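Local coordinates for protein alcohol dehydrogenase, zinc-containing (Thermotoga maritima, PDB 1VJ0) that probably catalyses the oxidoreduction of an alcohol and its carbonyl counterpart, as a zinc-containing member of the medium-chain dehydrogenase family, at residues L288-F293 / L314-A319; H352-K357 / L372-Y377. One frame throughout, in Å; residues are numbered along the deposited sequence.

Contact 1: residues L288-F293 / L314-A319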
ATOM      1  N   LEU A 288     -16.481  14.791  -5.260  1.00 28.60           N
ATOM      2  CA  LEU A 288     -15.235  14.190  -4.796  1.00 29.87           C
ATOM      3  C   LEU A 288     -14.211  15.292  -4.405  1.00 29.73           C
ATOM      4  O   LEU A 288     -14.022  16.278  -5.159  1.00 27.42           O
ATOM      5  CB  LEU A 288     -14.688  13.308  -5.935  1.00 30.33           C
ATOM      6  CG  LEU A 288     -13.620  12.250  -5.631  1.00 32.17           C
ATOM      7  CD1 LEU A 288     -14.141  11.207  -4.697  1.00 31.98           C
ATOM      8  CD2 LEU A 288     -13.157  11.619  -6.964  1.00 34.25           C
ATOM      9  N   ARG A 289     -13.556  15.148  -3.241  1.00 28.08           N
ATOM     10  CA  ARG A 289     -12.503  16.076  -2.922  1.00 27.34           C
ATOM     11  C   ARG A 289     -11.296  15.852  -3.805  1.00 26.49           C
ATOM     12  O   ARG A 289     -11.126  14.794  -4.459  1.00 24.57           O
ATOM     13  CB  ARG A 289     -12.067  15.992  -1.478  1.00 27.99           C
ATOM     14  CG  ARG A 289     -11.313  14.748  -1.040  1.00 27.69           C
ATOM     15  CD  ARG A 289     -10.441  15.055   0.220  1.00 28.69           C
ATOM     16  NE  ARG A 289      -9.844  13.868   0.834  1.00 28.79           N
ATOM     17  CZ  ARG A 289      -8.616  13.415   0.581  1.00 31.74           C
ATOM     18  NH1 ARG A 289      -7.823  13.981  -0.325  1.00 29.79           N
ATOM     19  NH2 ARG A 289      -8.146  12.395   1.269  1.00 34.04           N
ATOM     20  N   ARG A 290     -10.504  16.887  -3.863  1.00 26.25           N
ATOM     21  CA  ARG A 290      -9.152  16.784  -4.415  1.00 27.41           C
ATOM     22  C   ARG A 290      -8.429  15.687  -3.640  1.00 26.51           C
ATOM     23  O   ARG A 290      -8.391  15.745  -2.431  1.00 27.44           O
ATOM     24  CB  ARG A 290      -8.448  18.106  -4.278  1.00 26.60           C
ATOM     25  CG  ARG A 290      -8.964  19.113  -5.265  1.00 28.69           C
ATOM     26  CD  ARG A 290      -8.112  20.324  -5.330  1.00 33.28           C
ATOM     27  NE  ARG A 290      -7.161  20.245  -6.433  1.00 32.67           N
ATOM     28  CZ  ARG A 290      -5.980  20.851  -6.441  1.00 32.15           C
ATOM     29  NH1 ARG A 290      -5.564  21.566  -5.382  1.00 34.56           N
ATOM     30  NH2 ARG A 290      -5.181  20.735  -7.500  1.00 29.66           N
ATOM     31  N   GLY A 291      -7.890  14.719  -4.354  1.00 26.81           N
ATOM     32  CA  GLY A 291      -7.211  13.531  -3.779  1.00 27.26           C
ATOM     33  C   GLY A 291      -8.158  12.388  -3.454  1.00 28.22           C
ATOM     34  O   GLY A 291      -7.719  11.348  -2.967  1.00 28.54           O
ATOM     35  N   GLY A 292      -9.451  12.585  -3.725  1.00 27.53           N
ATOM     36  CA  GLY A 292     -10.497  11.618  -3.448  1.00 29.08           C
ATOM     37  C   GLY A 292     -10.461  10.317  -4.251  1.00 28.02           C
ATOM     38  O   GLY A 292      -9.766  10.216  -5.304  1.00 26.98           O
ATOM     39  N   PHE A 293     -11.213   9.325  -3.763  1.00 27.78           N
ATOM     40  CA  PHE A 293     -11.268   7.980  -4.351  1.00 28.17           C
ATOM     41  C   PHE A 293     -12.680   7.564  -4.730  1.00 28.72           C
ATOM     42  O   PHE A 293     -13.607   7.626  -3.952  1.00 29.19           O
ATOM     43  CB  PHE A 293     -10.626   7.010  -3.344  1.00 29.54           C
ATOM     44  CG  PHE A 293     -10.256   5.685  -3.906  1.00 28.99           C
ATOM     45  CD1 PHE A 293     -11.223   4.746  -4.151  1.00 29.66           C
ATOM     46  CD2 PHE A 293      -8.939   5.348  -4.084  1.00 29.10           C
ATOM     47  CE1 PHE A 293     -10.888   3.500  -4.632  1.00 30.25           C
ATOM     48  CE2 PHE A 293      -8.592   4.091  -4.530  1.00 31.47           C
ATOM     49  CZ  PHE A 293      -9.595   3.172  -4.818  1.00 30.31           C
ATOM     50  N   LEU A 314     -10.275  14.473 -13.281  1.00 28.50           N
ATOM     51  CA  LEU A 314      -9.124  13.623 -13.005  1.00 28.94           C
ATOM     52  C   LEU A 314      -7.885  14.379 -12.631  1.00 27.04           C
ATOM     53  O   LEU A 314      -7.415  14.200 -11.535  1.00 27.81           O
ATOM     54  CB  LEU A 314      -8.741  12.746 -14.181  1.00 28.50           C
ATOM     55  CG  LEU A 314      -9.349  11.381 -14.289  1.00 30.59           C
ATOM     56  CD1 LEU A 314      -8.879  10.775 -15.650  1.00 32.94           C
ATOM     57  CD2 LEU A 314      -9.020  10.474 -13.141  1.00 31.85           C
ATOM     58  N   VAL A 315      -7.361  15.201 -13.534  1.00 26.92           N
ATOM     59  CA  VAL A 315      -6.009  15.785 -13.348  1.00 27.21           C
ATOM     60  C   VAL A 315      -5.977  16.813 -12.206  1.00 28.77           C
ATOM     61  O   VAL A 315      -5.228  16.680 -11.176  1.00 26.05           O
ATOM     62  CB  VAL A 315      -5.493  16.370 -14.670  1.00 27.63           C
ATOM     63  CG1 VAL A 315      -4.124  17.062 -14.491  1.00 27.52           C
ATOM     64  CG2 VAL A 315      -5.466  15.300 -15.732  1.00 28.86           C
ATOM     65  N   LEU A 316      -6.776  17.866 -12.370  1.00 28.88           N
ATOM     66  CA  LEU A 316      -6.774  18.941 -11.376  1.00 29.94           C
ATOM     67  C   LEU A 316      -7.202  18.399  -9.992  1.00 29.71           C
ATOM     68  O   LEU A 316      -6.708  18.837  -8.912  1.00 27.93           O
ATOM     69  CB  LEU A 316      -7.731  20.044 -11.828  1.00 30.29           C
ATOM     70  CG  LEU A 316      -7.757  21.271 -10.926  1.00 30.71           C
ATOM     71  CD1 LEU A 316      -6.377  21.931 -10.933  1.00 28.79           C
ATOM     72  CD2 LEU A 316      -8.817  22.243 -11.444  1.00 32.62           C
ATOM     73  N   LYS A 317      -8.131  17.460 -10.016  1.00 30.00           N
ATOM     74  CA  LYS A 317      -8.525  16.777  -8.783  1.00 31.24           C
ATOM     75  C   LYS A 317      -7.527  15.777  -8.202  1.00 30.12           C
ATOM     76  O   LYS A 317      -7.705  15.345  -7.087  1.00 31.68           O
ATOM     77  CB  LYS A 317      -9.877  16.084  -8.992  1.00 31.92           C
ATOM     78  CG  LYS A 317     -10.794  16.409  -7.923  1.00 35.89           C
ATOM     79  CD  LYS A 317     -12.135  15.768  -8.088  1.00 39.72           C
ATOM     80  CE  LYS A 317     -13.143  16.740  -8.645  1.00 37.56           C
ATOM     81  NZ  LYS A 317     -13.930  17.404  -7.636  1.00 34.94           N
ATOM     82  N   ASN A 318      -6.508  15.341  -8.947  1.00 29.09           N
ATOM     83  CA  ASN A 318      -5.650  14.253  -8.514  1.00 28.11           C
ATOM     84  C   ASN A 318      -6.501  13.072  -7.976  1.00 29.19           C
ATOM     85  O   ASN A 318      -6.200  12.467  -6.927  1.00 29.20           O
ATOM     86  CB  ASN A 318      -4.600  14.772  -7.525  1.00 28.15           C
ATOM     87  CG  ASN A 318      -3.360  13.892  -7.425  1.00 27.35           C
ATOM     88  OD1 ASN A 318      -2.319  14.199  -8.020  1.00 25.26           O
ATOM     89  ND2 ASN A 318      -3.440  12.825  -6.616  1.00 23.77           N
ATOM     90  N   ALA A 319      -7.572  12.764  -8.720  1.00 28.20           N
ATOM     91  CA  ALA A 319      -8.583  11.801  -8.300  1.00 28.65           C
ATOM     92  C   ALA A 319      -8.241  10.393  -8.732  1.00 27.92           C
ATOM     93  O   ALA A 319      -7.613  10.182  -9.741  1.00 27.75           O
ATOM     94  CB  ALA A 319      -9.972  12.180  -8.895  1.00 28.34           C
TER
HETATM   95  O   HOH W   1      -4.486  11.390  -4.099  1.00 33.22           O

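Contact 2: residues H352-K357 / L372-Y377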
ATOM      1  N   HIS A 352     -39.123 -10.196   0.436  1.00 26.36           N
ATOM      2  CA  HIS A 352     -40.018 -11.268  -0.001  1.00 26.84           C
ATOM      3  C   HIS A 352     -39.297 -12.607   0.129  1.00 26.66           C
ATOM      4  O   HIS A 352     -38.124 -12.712  -0.220  1.00 26.62           O
ATOM      5  CB  HIS A 352     -40.362 -11.073  -1.459  1.00 26.51           C
ATOM      6  CG  HIS A 352     -41.202  -9.857  -1.726  1.00 26.50           C
ATOM      7  ND1 HIS A 352     -40.670  -8.589  -1.816  1.00 25.56           N
ATOM      8  CD2 HIS A 352     -42.538  -9.720  -1.896  1.00 27.09           C
ATOM      9  CE1 HIS A 352     -41.645  -7.721  -2.041  1.00 26.59           C
ATOM     10  NE2 HIS A 352     -42.785  -8.385  -2.120  1.00 26.07           N
ATOM     11  N   ARG A 353     -39.999 -13.612   0.611  1.00 27.44           N
ATOM     12  CA  ARG A 353     -39.505 -14.991   0.607  1.00 29.49           C
ATOM     13  C   ARG A 353     -40.527 -15.848  -0.080  1.00 28.66           C
ATOM     14  O   ARG A 353     -41.680 -15.875   0.346  1.00 29.18           O
ATOM     15  CB  ARG A 353     -39.296 -15.515   2.016  1.00 30.65           C
ATOM     16  CG  ARG A 353     -38.283 -14.735   2.806  1.00 36.31           C
ATOM     17  CD  ARG A 353     -37.396 -15.547   3.738  1.00 44.26           C
ATOM     18  NE  ARG A 353     -38.117 -16.656   4.350  1.00 49.34           N
ATOM     19  CZ  ARG A 353     -37.769 -17.952   4.316  1.00 50.06           C
ATOM     20  NH1 ARG A 353     -36.668 -18.355   3.705  1.00 50.17           N
ATOM     21  NH2 ARG A 353     -38.556 -18.853   4.920  1.00 50.58           N
ATOM     22  N   LEU A 354     -40.120 -16.504  -1.160  1.00 27.71           N
ATOM     23  CA  LEU A 354     -41.037 -17.312  -1.967  1.00 28.93           C
ATOM     24  C   LEU A 354     -40.557 -18.734  -2.046  1.00 27.05           C
ATOM     25  O   LEU A 354     -39.375 -18.953  -1.934  1.00 27.64           O
ATOM     26  CB  LEU A 354     -41.150 -16.761  -3.386  1.00 29.47           C
ATOM     27  CG  LEU A 354     -42.180 -15.649  -3.584  1.00 30.11           C
ATOM     28  CD1 LEU A 354     -41.988 -14.498  -2.653  1.00 33.16           C
ATOM     29  CD2 LEU A 354     -42.084 -15.154  -5.011  1.00 30.09           C
ATOM     30  N   PRO A 355     -41.473 -19.676  -2.259  1.00 26.88           N
ATOM     31  CA  PRO A 355     -41.121 -21.057  -2.579  1.00 26.55           C
ATOM     32  C   PRO A 355     -40.367 -21.147  -3.888  1.00 25.74           C
ATOM     33  O   PRO A 355     -40.655 -20.390  -4.826  1.00 25.48           O
ATOM     34  CB  PRO A 355     -42.470 -21.764  -2.736  1.00 26.06           C
ATOM     35  CG  PRO A 355     -43.478 -20.873  -2.290  1.00 28.17           C
ATOM     36  CD  PRO A 355     -42.928 -19.470  -2.246  1.00 27.21           C
ATOM     37  N   LEU A 356     -39.440 -22.101  -3.985  1.00 26.57           N
ATOM     38  CA  LEU A 356     -38.672 -22.276  -5.260  1.00 26.49           C
ATOM     39  C   LEU A 356     -39.561 -22.350  -6.495  1.00 26.59           C
ATOM     40  O   LEU A 356     -39.253 -21.760  -7.531  1.00 26.59           O
ATOM     41  CB  LEU A 356     -37.798 -23.542  -5.198  1.00 26.71           C
ATOM     42  CG  LEU A 356     -37.109 -23.982  -6.477  1.00 26.98           C
ATOM     43  CD1 LEU A 356     -36.282 -22.837  -7.079  1.00 28.12           C
ATOM     44  CD2 LEU A 356     -36.282 -25.233  -6.148  1.00 26.90           C
ATOM     45  N   LYS A 357     -40.667 -23.088  -6.388  1.00 26.93           N
ATOM     46  CA  LYS A 357     -41.593 -23.249  -7.500  1.00 27.47           C
ATOM     47  C   LYS A 357     -42.274 -21.971  -7.993  1.00 25.75           C
ATOM     48  O   LYS A 357     -42.845 -21.977  -9.096  1.00 25.83           O
ATOM     49  CB  LYS A 357     -42.640 -24.327  -7.185  1.00 28.20           C
ATOM     50  CG  LYS A 357     -42.019 -25.751  -7.184  1.00 29.57           C
ATOM     51  CD  LYS A 357     -43.050 -26.792  -6.674  1.00 31.05           C
ATOM     52  CE  LYS A 357     -42.467 -28.225  -6.626  1.00 33.90           C
ATOM     53  NZ  LYS A 357     -43.424 -29.220  -5.923  1.00 33.23           N
ATOM     54  N   LEU A 372     -37.190  -5.540  -3.083  1.00 30.40           N
ATOM     55  CA  LEU A 372     -35.814  -5.086  -3.006  1.00 29.76           C
ATOM     56  C   LEU A 372     -34.890  -6.308  -3.164  1.00 28.90           C
ATOM     57  O   LEU A 372     -33.932  -6.271  -3.931  1.00 28.11           O
ATOM     58  CB  LEU A 372     -35.561  -4.361  -1.677  1.00 29.72           C
ATOM     59  CG  LEU A 372     -34.173  -3.871  -1.273  1.00 31.46           C
ATOM     60  CD1 LEU A 372     -33.592  -3.004  -2.320  1.00 33.45           C
ATOM     61  CD2 LEU A 372     -34.222  -3.077   0.037  1.00 31.05           C
ATOM     62  N   LYS A 373     -35.187  -7.361  -2.398  1.00 28.47           N
ATOM     63  CA  LYS A 373     -34.537  -8.644  -2.509  1.00 28.14           C
ATOM     64  C   LYS A 373     -35.507  -9.774  -2.174  1.00 27.62           C
ATOM     65  O   LYS A 373     -36.215  -9.727  -1.165  1.00 26.15           O
ATOM     66  CB  LYS A 373     -33.309  -8.706  -1.559  1.00 28.12           C
ATOM     67  CG  LYS A 373     -32.440  -9.860  -1.787  1.00 33.07           C
ATOM     68  CD  LYS A 373     -31.525  -9.575  -2.945  1.00 37.34           C
ATOM     69  CE  LYS A 373     -30.881 -10.801  -3.432  1.00 41.11           C
ATOM     70  NZ  LYS A 373     -30.237 -10.418  -4.697  1.00 40.84           N
ATOM     71  N   VAL A 374     -35.537 -10.769  -3.053  1.00 28.14           N
ATOM     72  CA  VAL A 374     -36.282 -12.008  -2.833  1.00 28.08           C
ATOM     73  C   VAL A 374     -35.330 -13.150  -2.553  1.00 27.54           C
ATOM     74  O   VAL A 374     -34.323 -13.312  -3.246  1.00 27.22           O
ATOM     75  CB  VAL A 374     -37.082 -12.435  -4.067  1.00 27.37           C
ATOM     76  CG1 VAL A 374     -37.928 -13.715  -3.741  1.00 27.03           C
ATOM     77  CG2 VAL A 374     -37.974 -11.289  -4.564  1.00 28.43           C
ATOM     78  N   ILE A 375     -35.702 -13.950  -1.571  1.00 28.01           N
ATOM     79  CA  ILE A 375     -35.103 -15.241  -1.290  1.00 28.25           C
ATOM     80  C   ILE A 375     -36.056 -16.395  -1.643  1.00 27.10           C
ATOM     81  O   ILE A 375     -37.248 -16.372  -1.327  1.00 25.17           O
ATOM     82  CB  ILE A 375     -34.737 -15.308   0.212  1.00 29.46           C
ATOM     83  CG1 ILE A 375     -33.792 -14.157   0.569  1.00 31.63           C
ATOM     84  CG2 ILE A 375     -34.097 -16.664   0.573  1.00 31.92           C
ATOM     85  CD1 ILE A 375     -32.427 -14.187  -0.079  1.00 32.79           C
ATOM     86  N   LEU A 376     -35.523 -17.422  -2.308  1.00 26.30           N
ATOM     87  CA  LEU A 376     -36.310 -18.611  -2.639  1.00 26.05           C
ATOM     88  C   LEU A 376     -35.937 -19.717  -1.682  1.00 26.70           C
ATOM     89  O   LEU A 376     -34.770 -19.871  -1.289  1.00 26.70           O
ATOM     90  CB  LEU A 376     -36.051 -19.089  -4.076  1.00 26.33           C
ATOM     91  CG  LEU A 376     -36.487 -18.140  -5.201  1.00 26.66           C
ATOM     92  CD1 LEU A 376     -35.954 -18.572  -6.548  1.00 27.18           C
ATOM     93  CD2 LEU A 376     -38.017 -18.022  -5.221  1.00 29.77           C
ATOM     94  N   TYR A 377     -36.924 -20.513  -1.322  1.00 26.40           N
ATOM     95  CA  TYR A 377     -36.646 -21.674  -0.525  1.00 28.40           C
ATOM     96  C   TYR A 377     -37.282 -22.922  -1.156  1.00 29.26           C
ATOM     97  O   TYR A 377     -38.466 -22.923  -1.539  1.00 28.59           O
ATOM     98  CB  TYR A 377     -37.096 -21.468   0.918  1.00 29.30           C
ATOM     99  CG  TYR A 377     -38.521 -21.168   1.067  1.00 30.83           C
ATOM    100  CD1 TYR A 377     -39.469 -22.191   1.119  1.00 33.46           C
ATOM    101  CD2 TYR A 377     -38.963 -19.850   1.177  1.00 32.56           C
ATOM    102  CE1 TYR A 377     -40.823 -21.906   1.264  1.00 32.23           C
ATOM    103  CE2 TYR A 377     -40.299 -19.565   1.319  1.00 31.21           C
ATOM    104  CZ  TYR A 377     -41.219 -20.580   1.369  1.00 31.24           C
ATOM    105  OH  TYR A 377     -42.541 -20.244   1.524  1.00 34.08           O
TER
HETATM  106  O   HOH W   2     -43.832 -17.807   1.005  1.00 49.23           O

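Contact 1: residues L288-F293 / L314-A319
Residues 289 to 292 form a type II beta turn, closed by Gly292 N on Arg289 O, that leads into strand 292-296 and meets the C-terminal turn that follows from helix 310-315. There a type I turn from Val315 to Asn318 ends in a Schellman motif, with Asn318 at positive phi. The two turns are joined by one straight backbone bond, Gly291 N to Lys317 O at 2.8 Å, nearly along the C=O axis. Gly291 itself has positive phi (87°), the conformation that favours glycine at this corner. Arg290 and Lys317 reach across in opposite senses. The Arg290 chain bends at chi3 (97°) and grips Leu316 O side-on, from NE at 2.9 Å and NH2 at 2.8 Å, with the oxygen in the guanidinium plane; the NE bond rises above the carbonyl plane. Lys317, bent at chi3 and chi4, lays its CG and CD along the 288-290 backbone and hydrogen-bonds NZ to Leu288 O at 2.7 Å, in the carbonyl plane. Two carbonyls, in the Schellman turn and in strand 288-289, thus each receive a basic side chain. Next to this, Leu288 CD2 touches Ala319 CB at 3.8 Å. Trp325 of the second subunit makes a cation-pi contact with Arg290 and donates its backbone N-H to Asn318 OD1. The last two strands of this chain's Rossmann-type parallel sheet, 292-296 and 320-323, begin here, at the subunit interface.

Contact 2: residues H352-K357 / L372-Y377
Strands 352-355 and 374-377 run parallel in register, His352 beside Val374 through Pro355 beside Tyr377, with a weak bond from His352 N to Lys373 O at the start. The central bonds are firm: Leu354 N reaches Ile375 O at 2.9 Å, nearly along the C=O axis. At the far end Leu356 N hydrogen-bonds to Tyr377 O at 2.8 Å from well above the carbonyl plane, as the chain turns into a 3-10 segment. The tight face carries Leu354, Val374 and Leu376; Leu376 CD2 packs against Leu354 CB at 3.8 Å, and His352 CB meets Val374 CG2. The other side is more solvent-exposed at Arg353. Tyr377, though partly exposed, is well packed: chi1 of 58° folds its ring back over the neighbouring strand, with Pro355 CA 4.0 Å from the ring centroid in a CH-pi contact. Tyr377 CD2 lies over one face of the Arg353 guanidinium, 3.7 Å from NH1, with the planes 27° apart; Asp171 pairs with that NH1. A water joins Arg353 O to Tyr377 OH. Helix 359-368 covers the Leu354-Val374 face, completing a beta-alpha-beta unit, while strand 45-54 flanks 374-377 antiparallel and Lys373 NZ hydrogen-bonds to Val54 O and forms a salt bridge with zinc ligand Glu78.

From the N terminus, the chain supplies all the ligands of both zinc ions, up to Cys178, before it reaches either contact. Contact 1 closes first, bringing residues 288-293 and 314-319 together round a 20-residue excursion that includes strand 306-308 and helix 310-315. Contact 2 follows in series, its 14-residue connection being mostly helix 359-368; the two loops neither nest nor cross. They lie on opposite sides of the chain's centre, with centres about 42 Å apart and nearest atoms about 23 Å apart. Contact 1 joins the chain at the starts of strands 292-296 and 320-323, where another subunit approaches, whereas contact 2 adds strand 352-355 to strand 374-377, which itself pairs with 45-54 in the mixed sheet near the Cys55-His77-Glu78-Cys178 zinc.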